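Local coordinates for protein membrane-bound lytic murein transglycosylase A (PDB 6QK4) that probably cleaves the glycosidic bond between N-acetylmuramic acid and N-acetylglucosamine in peptidoglycan, forming a 1,6-anhydro bond in the N-acetylmuramic acid, at residues N192-S197 and T235-V240; D160-F165 and A231-N236; G105-L110 and D330-M335; G113-R118 and L177-V182. One frame throughout, in Å; residues are numbered along the deposited sequence.

Interaction 1. Residues N192-S197 and T235-V240; sequences NQPYRS and TNPRFV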
# COMPACT_ATOMS: atom_id res chain seq x y z
N ASN A 192 15.91 -12.83 -13.41
CA ASN A 192 16.64 -11.65 -13.87
C ASN A 192 16.54 -11.50 -15.37
O ASN A 192 17.53 -11.52 -16.10
CB ASN A 192 18.10 -11.66 -13.41
CG ASN A 192 18.40 -10.56 -12.37
OD1 ASN A 192 17.59 -9.64 -12.14
ND2 ASN A 192 19.56 -10.66 -11.74
N GLN A 193 15.30 -11.34 -15.82
CA GLN A 193 14.95 -11.06 -17.20
C GLN A 193 14.06 -9.82 -17.17
O GLN A 193 13.40 -9.56 -16.16
CB GLN A 193 14.21 -12.24 -17.86
CG GLN A 193 15.05 -13.53 -17.92
CD GLN A 193 16.09 -13.51 -19.05
OE1 GLN A 193 16.11 -12.62 -19.88
NE2 GLN A 193 16.95 -14.52 -19.06
N PRO A 194 14.03 -9.05 -18.25
CA PRO A 194 13.41 -7.72 -18.18
C PRO A 194 11.91 -7.79 -17.95
O PRO A 194 11.22 -8.65 -18.50
CB PRO A 194 13.73 -7.11 -19.55
CG PRO A 194 14.82 -7.95 -20.12
CD PRO A 194 14.67 -9.31 -19.55
N TYR A 195 11.39 -6.85 -17.14
CA TYR A 195 9.95 -6.67 -17.00
C TYR A 195 9.38 -6.00 -18.25
O TYR A 195 9.99 -5.09 -18.82
CB TYR A 195 9.62 -5.82 -15.76
CG TYR A 195 8.14 -5.52 -15.61
CD1 TYR A 195 7.24 -6.54 -15.32
CD2 TYR A 195 7.63 -4.24 -15.78
CE1 TYR A 195 5.87 -6.30 -15.21
CE2 TYR A 195 6.25 -3.98 -15.66
CZ TYR A 195 5.38 -5.01 -15.36
OH TYR A 195 4.02 -4.81 -15.24
N ARG A 196 8.19 -6.44 -18.66
CA ARG A 196 7.44 -5.79 -19.74
C ARG A 196 5.97 -5.83 -19.37
O ARG A 196 5.39 -6.91 -19.24
CB ARG A 196 7.67 -6.48 -21.10
CG ARG A 196 9.12 -6.68 -21.44
CD ARG A 196 9.31 -6.96 -22.91
NE ARG A 196 10.71 -7.29 -23.17
CZ ARG A 196 11.13 -8.18 -24.06
NH1 ARG A 196 10.26 -8.85 -24.81
NH2 ARG A 196 12.44 -8.41 -24.21
N SER A 197 5.37 -4.66 -19.27
CA SER A 197 4.01 -4.58 -18.76
C SER A 197 2.98 -5.11 -19.78
O SER A 197 2.90 -4.65 -20.92
CB SER A 197 3.68 -3.12 -18.39
OG SER A 197 2.32 -2.91 -18.65
N THR A 235 4.34 -12.46 -22.78
CA THR A 235 5.04 -11.30 -23.30
C THR A 235 5.89 -10.60 -22.24
O THR A 235 6.61 -9.66 -22.60
CB THR A 235 4.05 -10.29 -23.90
OG1 THR A 235 3.28 -9.70 -22.86
CG2 THR A 235 3.14 -10.96 -24.90
N ASN A 236 5.79 -10.97 -20.95
CA ASN A 236 6.66 -10.46 -19.90
C ASN A 236 7.71 -11.49 -19.56
O ASN A 236 7.42 -12.46 -18.84
CB ASN A 236 5.84 -10.10 -18.63
CG ASN A 236 6.74 -9.74 -17.46
OD1 ASN A 236 7.86 -9.27 -17.67
ND2 ASN A 236 6.28 -9.96 -16.21
N PRO A 237 8.96 -11.32 -19.98
CA PRO A 237 9.97 -12.36 -19.72
C PRO A 237 10.32 -12.50 -18.25
O PRO A 237 10.80 -13.57 -17.84
CB PRO A 237 11.18 -11.93 -20.56
CG PRO A 237 10.98 -10.50 -20.83
CD PRO A 237 9.49 -10.21 -20.79
N ARG A 238 10.07 -11.48 -17.43
CA ARG A 238 10.42 -11.60 -16.03
C ARG A 238 9.51 -12.59 -15.31
O ARG A 238 8.31 -12.68 -15.61
CB ARG A 238 10.35 -10.22 -15.36
CG ARG A 238 10.99 -10.20 -14.00
CD ARG A 238 10.98 -8.79 -13.48
NE ARG A 238 11.74 -8.65 -12.25
CZ ARG A 238 13.07 -8.72 -12.15
NH1 ARG A 238 13.82 -8.97 -13.22
NH2 ARG A 238 13.65 -8.56 -10.96
N PHE A 239 10.09 -13.33 -14.37
CA PHE A 239 9.42 -14.35 -13.55
C PHE A 239 9.90 -14.26 -12.10
O PHE A 239 11.10 -14.40 -11.83
CB PHE A 239 9.65 -15.78 -14.08
CG PHE A 239 8.62 -16.75 -13.59
CD1 PHE A 239 7.40 -16.87 -14.26
CD2 PHE A 239 8.83 -17.46 -12.42
CE1 PHE A 239 6.43 -17.76 -13.79
CE2 PHE A 239 7.86 -18.33 -11.92
CZ PHE A 239 6.65 -18.46 -12.60
N VAL A 240 8.97 -14.13 -11.15
CA VAL A 240 9.31 -13.92 -9.75
C VAL A 240 8.90 -15.14 -8.95
O VAL A 240 7.81 -15.68 -9.14
CB VAL A 240 8.63 -12.64 -9.24
CG1 VAL A 240 8.77 -12.47 -7.71
CG2 VAL A 240 9.13 -11.43 -10.04
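R196 lies crosswise over P237, its extended chain running at about a right angle to the pyrrolidine ring. P237 CG sits over the centre of one guanidinium face, and the aliphatic part of R196 packs on P237, with R196 CG 3.6 Å from P237 CD. In N236, CG anti to its backbone N (chi1 172°) brings OD1 to the backbone N of R196. N236 OD1 accepts two backbone N-H groups: that of R196, with R196 N 3.0 Å from N236 OD1, and that of R238, with R238 N 3.1 Å from it, which closes an Asx turn. Both donors approach from above the plane of the amide carbonyl. The Y195 ring stands almost perpendicular to this amide, the planes 83° apart. At the other end R238, extended from CG to NE, brings NH1 to Q193 O at 3.0 Å with the acceptor in the guanidinium plane; arginine has the length to span this gap. The Q193 amide turns away to M138 O. Two irregular loops thus meet, one leading from strand 182-190 to helix 198-204, the other from helix 229-234 to strand 240-244, with Y195 and N236 packed against helix 161-170 and R141 of helix 141-147 bonding N236 O and R238 O.

Interaction 2. Residues D160-F165 and A231-N236; sequences DPIEAF and ALLDTN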
# COMPACT_ATOMS: atom_id res chain seq x y z
N ASP A 160 -6.57 -17.25 -9.93
CA ASP A 160 -6.60 -16.36 -11.07
C ASP A 160 -5.17 -16.14 -11.55
O ASP A 160 -4.29 -15.84 -10.72
CB ASP A 160 -7.23 -15.03 -10.65
CG ASP A 160 -7.48 -14.12 -11.81
OD1 ASP A 160 -6.50 -13.63 -12.38
OD2 ASP A 160 -8.66 -13.94 -12.16
N PRO A 161 -4.91 -16.25 -12.85
CA PRO A 161 -3.51 -16.14 -13.34
C PRO A 161 -3.10 -14.68 -13.44
O PRO A 161 -1.90 -14.38 -13.33
CB PRO A 161 -3.55 -16.85 -14.71
CG PRO A 161 -4.95 -16.67 -15.18
CD PRO A 161 -5.83 -16.70 -13.90
N ILE A 162 -4.07 -13.78 -13.62
CA ILE A 162 -3.79 -12.34 -13.63
C ILE A 162 -3.43 -11.85 -12.23
O ILE A 162 -2.46 -11.10 -12.06
CB ILE A 162 -4.99 -11.54 -14.19
CG1 ILE A 162 -5.42 -12.06 -15.57
CG2 ILE A 162 -4.67 -10.03 -14.22
CD1 ILE A 162 -4.45 -11.76 -16.67
N GLU A 163 -4.17 -12.28 -11.21
CA GLU A 163 -3.76 -11.98 -9.84
C GLU A 163 -2.37 -12.53 -9.50
O GLU A 163 -1.60 -11.87 -8.81
CB GLU A 163 -4.78 -12.51 -8.84
CG GLU A 163 -6.16 -11.92 -9.05
CD GLU A 163 -7.20 -12.38 -8.04
OE1 GLU A 163 -6.84 -12.82 -6.94
OE2 GLU A 163 -8.41 -12.27 -8.37
N ALA A 164 -2.07 -13.76 -9.93
CA ALA A 164 -0.74 -14.32 -9.70
C ALA A 164 0.34 -13.45 -10.34
O ALA A 164 1.38 -13.18 -9.73
CB ALA A 164 -0.67 -15.75 -10.28
N PHE A 165 0.09 -13.03 -11.57
CA PHE A 165 1.01 -12.16 -12.28
C PHE A 165 1.25 -10.87 -11.52
O PHE A 165 2.40 -10.42 -11.41
CB PHE A 165 0.41 -11.85 -13.65
CG PHE A 165 1.28 -11.04 -14.53
CD1 PHE A 165 1.26 -9.64 -14.46
CD2 PHE A 165 2.11 -11.68 -15.48
CE1 PHE A 165 2.06 -8.86 -15.33
CE2 PHE A 165 2.91 -10.91 -16.37
CZ PHE A 165 2.87 -9.51 -16.29
N ALA A 231 -0.61 -16.53 -23.66
CA ALA A 231 0.31 -15.80 -24.55
C ALA A 231 0.52 -14.36 -24.10
O ALA A 231 1.62 -13.82 -24.26
CB ALA A 231 -0.21 -15.83 -25.99
N LEU A 232 -0.50 -13.71 -23.53
CA LEU A 232 -0.28 -12.36 -23.04
C LEU A 232 0.72 -12.35 -21.89
O LEU A 232 1.66 -11.54 -21.85
CB LEU A 232 -1.60 -11.73 -22.59
CG LEU A 232 -1.57 -10.34 -21.90
CD1 LEU A 232 -0.94 -9.23 -22.77
CD2 LEU A 232 -2.99 -9.97 -21.40
N LEU A 233 0.55 -13.28 -20.95
CA LEU A 233 1.45 -13.26 -19.81
C LEU A 233 2.89 -13.55 -20.24
O LEU A 233 3.84 -12.95 -19.69
CB LEU A 233 0.96 -14.24 -18.74
CG LEU A 233 -0.47 -14.05 -18.25
CD1 LEU A 233 -0.75 -14.91 -17.06
CD2 LEU A 233 -0.71 -12.62 -17.84
N ASP A 234 3.05 -14.39 -21.28
CA ASP A 234 4.37 -14.73 -21.81
C ASP A 234 5.06 -13.54 -22.47
O ASP A 234 6.28 -13.59 -22.67
CB ASP A 234 4.26 -15.86 -22.81
CG ASP A 234 4.16 -17.20 -22.17
OD1 ASP A 234 4.29 -17.29 -20.92
OD2 ASP A 234 3.92 -18.17 -22.90
N THR A 235 4.34 -12.46 -22.78
CA THR A 235 5.04 -11.30 -23.30
C THR A 235 5.89 -10.60 -22.24
O THR A 235 6.61 -9.66 -22.60
CB THR A 235 4.05 -10.29 -23.90
OG1 THR A 235 3.28 -9.70 -22.86
CG2 THR A 235 3.14 -10.96 -24.90
N ASN A 236 5.79 -10.97 -20.95
CA ASN A 236 6.66 -10.46 -19.90
C ASN A 236 7.71 -11.49 -19.56
O ASN A 236 7.42 -12.46 -18.84
CB ASN A 236 5.84 -10.10 -18.63
CG ASN A 236 6.74 -9.74 -17.46
OD1 ASN A 236 7.86 -9.27 -17.67
ND2 ASN A 236 6.28 -9.96 -16.21
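F165 holds CG anti to its backbone N (chi1 -176°), a setting that throws the ring out from helix 161-170 toward the end of helix 229-234. L233 adopts the other common helical choice, with CG anti to its carbonyl carbon (chi1 -55°), and so spreads its two methyls over the first turn of the facing helix. The side chains of F165 and L233 slide past each other in opposite directions, bringing L233 CD2 within 3.8 Å of F165 CD2. The same methyl meets the tip of I162, whose chain crosses that of leucine at about a right angle, with I162 CD1 4.0 Å from L233 CD2. The second branch serves P161: L233 CD1 lies 4.1 Å from P161 CB. A branched leucine suits this place because one residue can fill two neighbouring niches. Farther along the ring, CE2 and CZ of F165 meet N236, whose CB lies at the ring edge while ND2 comes 3.4 Å from F165 CZ. Ring and amide planes are steeply inclined, 73° apart. Each helix end has its own cap or turn. D160 is the N-cap of helix 161-170, and its OD1 takes the N-H of E163 at 2.9 Å from E163 N and more weakly that of I162. At the other helix, L232 O accepts both N and OG1 of T235. I198 of helix 198-204 packs on F165 and L233, extending the apolar cluster. No hydrogen bond crosses between the two segments, so their attachment is dispersive and hydrophobic, while the D160 cap and T235-to-L232 bonds are local.

Interaction 3. Residues G105-L110 and D330-M335; sequences GYYEPL and DQAGRM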
# COMPACT_ATOMS: atom_id res chain seq x y z
N GLY A 105 1.13 5.62 -3.60
CA GLY A 105 0.28 4.66 -2.90
C GLY A 105 0.79 3.23 -2.96
O GLY A 105 1.56 2.87 -3.84
N TYR A 106 0.41 2.44 -1.94
CA TYR A 106 0.74 1.01 -1.96
C TYR A 106 -0.42 0.22 -1.38
O TYR A 106 -1.41 0.79 -0.87
CB TYR A 106 2.04 0.70 -1.22
CG TYR A 106 2.12 0.87 0.29
CD1 TYR A 106 1.95 2.12 0.92
CD2 TYR A 106 2.45 -0.24 1.10
CE1 TYR A 106 2.12 2.21 2.31
CE2 TYR A 106 2.66 -0.13 2.45
CZ TYR A 106 2.45 1.11 3.04
OH TYR A 106 2.67 1.19 4.40
N TYR A 107 -0.33 -1.10 -1.52
CA TYR A 107 -1.42 -1.99 -1.11
C TYR A 107 -0.82 -3.34 -0.78
O TYR A 107 0.38 -3.58 -1.00
CB TYR A 107 -2.49 -2.14 -2.22
CG TYR A 107 -2.09 -3.06 -3.34
CD1 TYR A 107 -1.07 -2.72 -4.21
CD2 TYR A 107 -2.78 -4.24 -3.56
CE1 TYR A 107 -0.74 -3.55 -5.30
CE2 TYR A 107 -2.47 -5.08 -4.64
CZ TYR A 107 -1.45 -4.73 -5.48
OH TYR A 107 -1.16 -5.54 -6.55
N GLU A 108 -1.67 -4.20 -0.23
CA GLU A 108 -1.25 -5.58 0.00
C GLU A 108 -2.06 -6.51 -0.88
O GLU A 108 -3.28 -6.56 -0.76
CB GLU A 108 -1.46 -5.92 1.46
CG GLU A 108 -1.20 -7.41 1.72
CD GLU A 108 0.24 -7.69 2.04
OE1 GLU A 108 1.13 -6.95 1.52
OE2 GLU A 108 0.49 -8.67 2.80
N PRO A 109 -1.44 -7.24 -1.84
CA PRO A 109 -2.23 -8.15 -2.67
C PRO A 109 -2.91 -9.20 -1.81
O PRO A 109 -2.35 -9.66 -0.81
CB PRO A 109 -1.17 -8.80 -3.58
CG PRO A 109 -0.03 -7.84 -3.66
CD PRO A 109 -0.02 -7.17 -2.23
N LEU A 110 -4.14 -9.55 -2.19
CA LEU A 110 -4.87 -10.57 -1.44
C LEU A 110 -5.41 -11.55 -2.46
O LEU A 110 -6.25 -11.19 -3.31
CB LEU A 110 -5.99 -9.96 -0.59
CG LEU A 110 -6.83 -11.06 0.08
CD1 LEU A 110 -6.92 -10.86 1.55
CD2 LEU A 110 -8.20 -11.02 -0.55
N ASP A 330 -5.40 -0.94 -7.56
CA ASP A 330 -5.56 -0.08 -8.72
C ASP A 330 -5.49 1.37 -8.29
O ASP A 330 -4.98 2.22 -9.04
CB ASP A 330 -6.89 -0.38 -9.44
CG ASP A 330 -6.75 -1.55 -10.44
OD1 ASP A 330 -5.59 -1.81 -10.90
OD2 ASP A 330 -7.77 -2.21 -10.75
N GLN A 331 -5.99 1.67 -7.09
CA GLN A 331 -5.84 3.04 -6.59
C GLN A 331 -4.39 3.32 -6.32
O GLN A 331 -3.86 4.35 -6.73
CB GLN A 331 -6.65 3.28 -5.31
CG GLN A 331 -8.12 3.22 -5.39
CD GLN A 331 -8.71 4.27 -6.30
OE1 GLN A 331 -9.23 3.96 -7.38
NE2 GLN A 331 -8.62 5.52 -5.90
N ALA A 332 -3.70 2.36 -5.67
CA ALA A 332 -2.29 2.54 -5.35
C ALA A 332 -1.47 2.76 -6.63
O ALA A 332 -0.58 3.61 -6.67
CB ALA A 332 -1.79 1.31 -4.54
N GLY A 333 -1.77 1.98 -7.68
CA GLY A 333 -0.99 2.05 -8.92
C GLY A 333 -1.04 3.40 -9.61
O GLY A 333 -0.08 3.79 -10.28
N ARG A 334 -2.13 4.12 -9.46
CA ARG A 334 -2.29 5.38 -10.14
C ARG A 334 -1.93 6.56 -9.25
O ARG A 334 -2.04 7.69 -9.70
CB ARG A 334 -3.73 5.52 -10.61
CG ARG A 334 -4.22 4.39 -11.54
CD ARG A 334 -3.37 4.27 -12.80
NE ARG A 334 -2.70 2.96 -12.90
CZ ARG A 334 -1.47 2.76 -13.41
NH1 ARG A 334 -0.76 3.78 -13.89
NH2 ARG A 334 -0.95 1.53 -13.43
N MET A 335 -1.54 6.34 -7.99
CA MET A 335 -1.43 7.48 -7.07
C MET A 335 -0.05 8.13 -7.24
O MET A 335 0.99 7.51 -6.97
CB MET A 335 -1.67 7.07 -5.60
CG MET A 335 -2.37 8.34 -4.75
SD MET A 335 -2.18 7.82 -3.15
CE MET A 335 -2.93 9.42 -2.56
O HOH W 1 1.89 4.91 -6.40
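A single water joins the two segments and is gripped three times: it accepts from the backbone N-H of G105, with the water oxygen 3.0 Å from G105 N, and lies 2.8 Å from A332 O and 2.8 Å from M335 O, toward which it can donate. More acceptors surround it than it has protons, so its donated bonds are probably shared among them. The water thus bridges the strand and carbonyl groups at the end of helix 326-334, with no direct hydrogen bond crossing between the segments. The helix comes very near, the short axes of strand 105-108 and helix 330-334 approaching to 6.1 Å. Glycine suits the strand at this point, since a CB on G105 would be directed into A332 CA and M335 CB. Alanine suits the helix equally well: its methyl packs against the strand backbone, with A332 CB 3.6 Å from G105 C and equally close to Y106 N. M335 CB packs 3.7 Å from G105 N, and the side chain also touches W322. Y107 turns its ring to the helix side, with CD1 4.1 Å from A332 CB, whereas Y106 points away and bonds D307 through its hydroxyl. This is a close helix-on-strand crossing, nearly antiparallel at 152° between the N-to-C directions, made by small residues. It joins the MltA-specific insert (residues 105-110) to a helix of the 3D domain, related to double-psi beta-barrels.

Interaction 4. Residues G113-R118 and L177-V182; sequences GSRVRR and LDDGTV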
# COMPACT_ATOMS: atom_id res chain seq x y z
N GLY A 113 -6.42 -19.10 -2.53
CA GLY A 113 -5.76 -20.28 -3.01
C GLY A 113 -6.02 -21.50 -2.15
O GLY A 113 -6.88 -21.50 -1.25
N SER A 114 -5.27 -22.56 -2.45
CA SER A 114 -5.33 -23.83 -1.76
C SER A 114 -3.92 -24.40 -1.78
O SER A 114 -3.17 -24.18 -2.73
CB SER A 114 -6.29 -24.82 -2.48
OG SER A 114 -6.28 -26.10 -1.82
N ARG A 115 -3.60 -25.24 -0.78
CA ARG A 115 -2.33 -25.95 -0.79
C ARG A 115 -2.31 -27.10 -1.79
O ARG A 115 -1.22 -27.60 -2.13
CB ARG A 115 -2.02 -26.46 0.62
CG ARG A 115 -1.92 -25.35 1.70
CD ARG A 115 -1.52 -25.91 3.07
NE ARG A 115 -1.28 -24.83 4.03
CZ ARG A 115 -0.11 -24.22 4.19
NH1 ARG A 115 0.95 -24.58 3.48
NH2 ARG A 115 0.01 -23.22 5.04
N VAL A 116 -3.45 -27.52 -2.32
CA VAL A 116 -3.45 -28.54 -3.35
C VAL A 116 -4.19 -27.99 -4.56
O VAL A 116 -5.07 -27.13 -4.43
CB VAL A 116 -4.06 -29.88 -2.89
CG1 VAL A 116 -3.51 -30.25 -1.54
CG2 VAL A 116 -5.57 -29.80 -2.85
N ARG A 117 -3.81 -28.48 -5.74
CA ARG A 117 -4.52 -28.09 -6.95
C ARG A 117 -5.91 -28.73 -6.97
O ARG A 117 -6.02 -29.95 -6.84
CB ARG A 117 -3.71 -28.49 -8.17
CG ARG A 117 -4.46 -28.16 -9.45
CD ARG A 117 -3.66 -28.35 -10.71
NE ARG A 117 -3.70 -29.75 -11.13
CZ ARG A 117 -4.59 -30.29 -11.97
NH1 ARG A 117 -5.54 -29.54 -12.51
NH2 ARG A 117 -4.53 -31.59 -12.28
N ARG A 118 -6.97 -27.92 -7.10
CA ARG A 118 -8.32 -28.43 -6.93
C ARG A 118 -9.30 -27.32 -7.27
O ARG A 118 -9.01 -26.15 -7.03
CB ARG A 118 -8.58 -28.90 -5.49
CG ARG A 118 -8.63 -27.72 -4.50
CD ARG A 118 -9.31 -28.01 -3.17
NE ARG A 118 -8.45 -28.81 -2.32
CZ ARG A 118 -8.52 -28.86 -0.99
NH1 ARG A 118 -9.43 -28.14 -0.34
NH2 ARG A 118 -7.69 -29.64 -0.32
N LEU A 177 -6.38 -19.12 2.14
CA LEU A 177 -6.48 -20.52 1.69
C LEU A 177 -7.84 -21.12 2.02
O LEU A 177 -8.51 -20.70 2.97
CB LEU A 177 -5.41 -21.40 2.33
CG LEU A 177 -3.96 -21.03 2.05
CD1 LEU A 177 -3.02 -21.82 2.96
CD2 LEU A 177 -3.62 -21.27 0.59
N ASP A 178 -8.21 -22.15 1.25
CA ASP A 178 -9.54 -22.74 1.40
C ASP A 178 -9.67 -23.52 2.69
O ASP A 178 -10.80 -23.85 3.08
CB ASP A 178 -9.90 -23.62 0.20
CG ASP A 178 -9.00 -24.85 0.07
OD1 ASP A 178 -7.94 -24.92 0.73
OD2 ASP A 178 -9.35 -25.74 -0.73
N ASP A 179 -8.54 -23.85 3.33
CA ASP A 179 -8.40 -24.15 4.76
C ASP A 179 -9.36 -23.37 5.64
O ASP A 179 -10.10 -23.93 6.44
CB ASP A 179 -7.01 -23.76 5.24
CG ASP A 179 -6.07 -24.90 5.29
OD1 ASP A 179 -5.02 -24.78 5.97
OD2 ASP A 179 -6.36 -25.92 4.65
N GLY A 180 -9.30 -22.05 5.49
CA GLY A 180 -9.61 -21.13 6.56
C GLY A 180 -8.39 -20.54 7.22
O GLY A 180 -8.54 -19.85 8.24
N THR A 181 -7.20 -20.80 6.70
CA THR A 181 -5.95 -20.21 7.15
C THR A 181 -5.42 -19.21 6.11
O THR A 181 -5.98 -19.07 5.02
CB THR A 181 -4.91 -21.31 7.42
OG1 THR A 181 -3.83 -20.77 8.18
CG2 THR A 181 -4.37 -21.88 6.15
N VAL A 182 -4.34 -18.50 6.46
CA VAL A 182 -3.77 -17.46 5.59
C VAL A 182 -2.29 -17.74 5.43
O VAL A 182 -1.61 -18.08 6.40
CB VAL A 182 -4.02 -16.05 6.16
CG1 VAL A 182 -3.25 -14.99 5.36
CG2 VAL A 182 -5.47 -15.74 6.12
O HOH W 2 -5.64 -25.45 1.34
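R118 and D178 reach toward each other tip to tip in a salt bridge, R118 NH1 lying 2.4 Å from D178 OD2, a separation unusually short for such a pair. The guanidinium and carboxylate planes are 52° apart, so the two groups do not meet as a flat, two-pronged pair. Both side chains take the crowded first torsion, with CG between the backbone N and the carbonyl carbon, and R118 bends again at chi3 (75°) to bring its tip round to the aspartate. The other carboxylate oxygen, D178 OD1, accepts from a water that in turn accepts the N-H of R115, so one aspartate holds two points of the 113-118 segment; the positive charge of R118 should favour its ionised form. S114 fits between these groups, its OG over the rim of one guanidinium face and bonded to V116 O along a carbonyl lone pair at 3.1 Å from that oxygen. Along the backbone G113 O receives D178 N in a weak, bent bond and a CA-H contact from L177 CA at 3.1 Å. Farther out, packing takes over. L177 CD2 lies against the backbone, 3.7 Å from S114 N, and L177 CD1 supports the extended chain of R115, with R115 NE 3.6 Å from it; the two side chains cross at about a right angle. G113 and L177 form a parallel beta bridge where strands 101-114 and 173-177 run out, and the turn that follows, where positive phi favours glycine, with G180 N bonded to L177 O and L177 N to T181 O, is a beta-hairpin connection leading into strand 182-190.

Interactions 1 and 2 share T235 and N236, their centres about 10 Å apart, and N236 takes part in both contacts. Interactions 3 and 4 both use strand 101-114, yet their centres are about 24 Å apart because they sit near different parts of it. Interaction 2 touches interaction 3 loosely, E163 OE1 lying 4.0 Å from L110 O, with about 18 Å between centres. Interaction 4 is the outlying one, its centre about 27 Å from that of interaction 1. Interactions 1, 2 and 4 lie within the MltA-specific insert, whereas interaction 3 ties that region to the 3D domain.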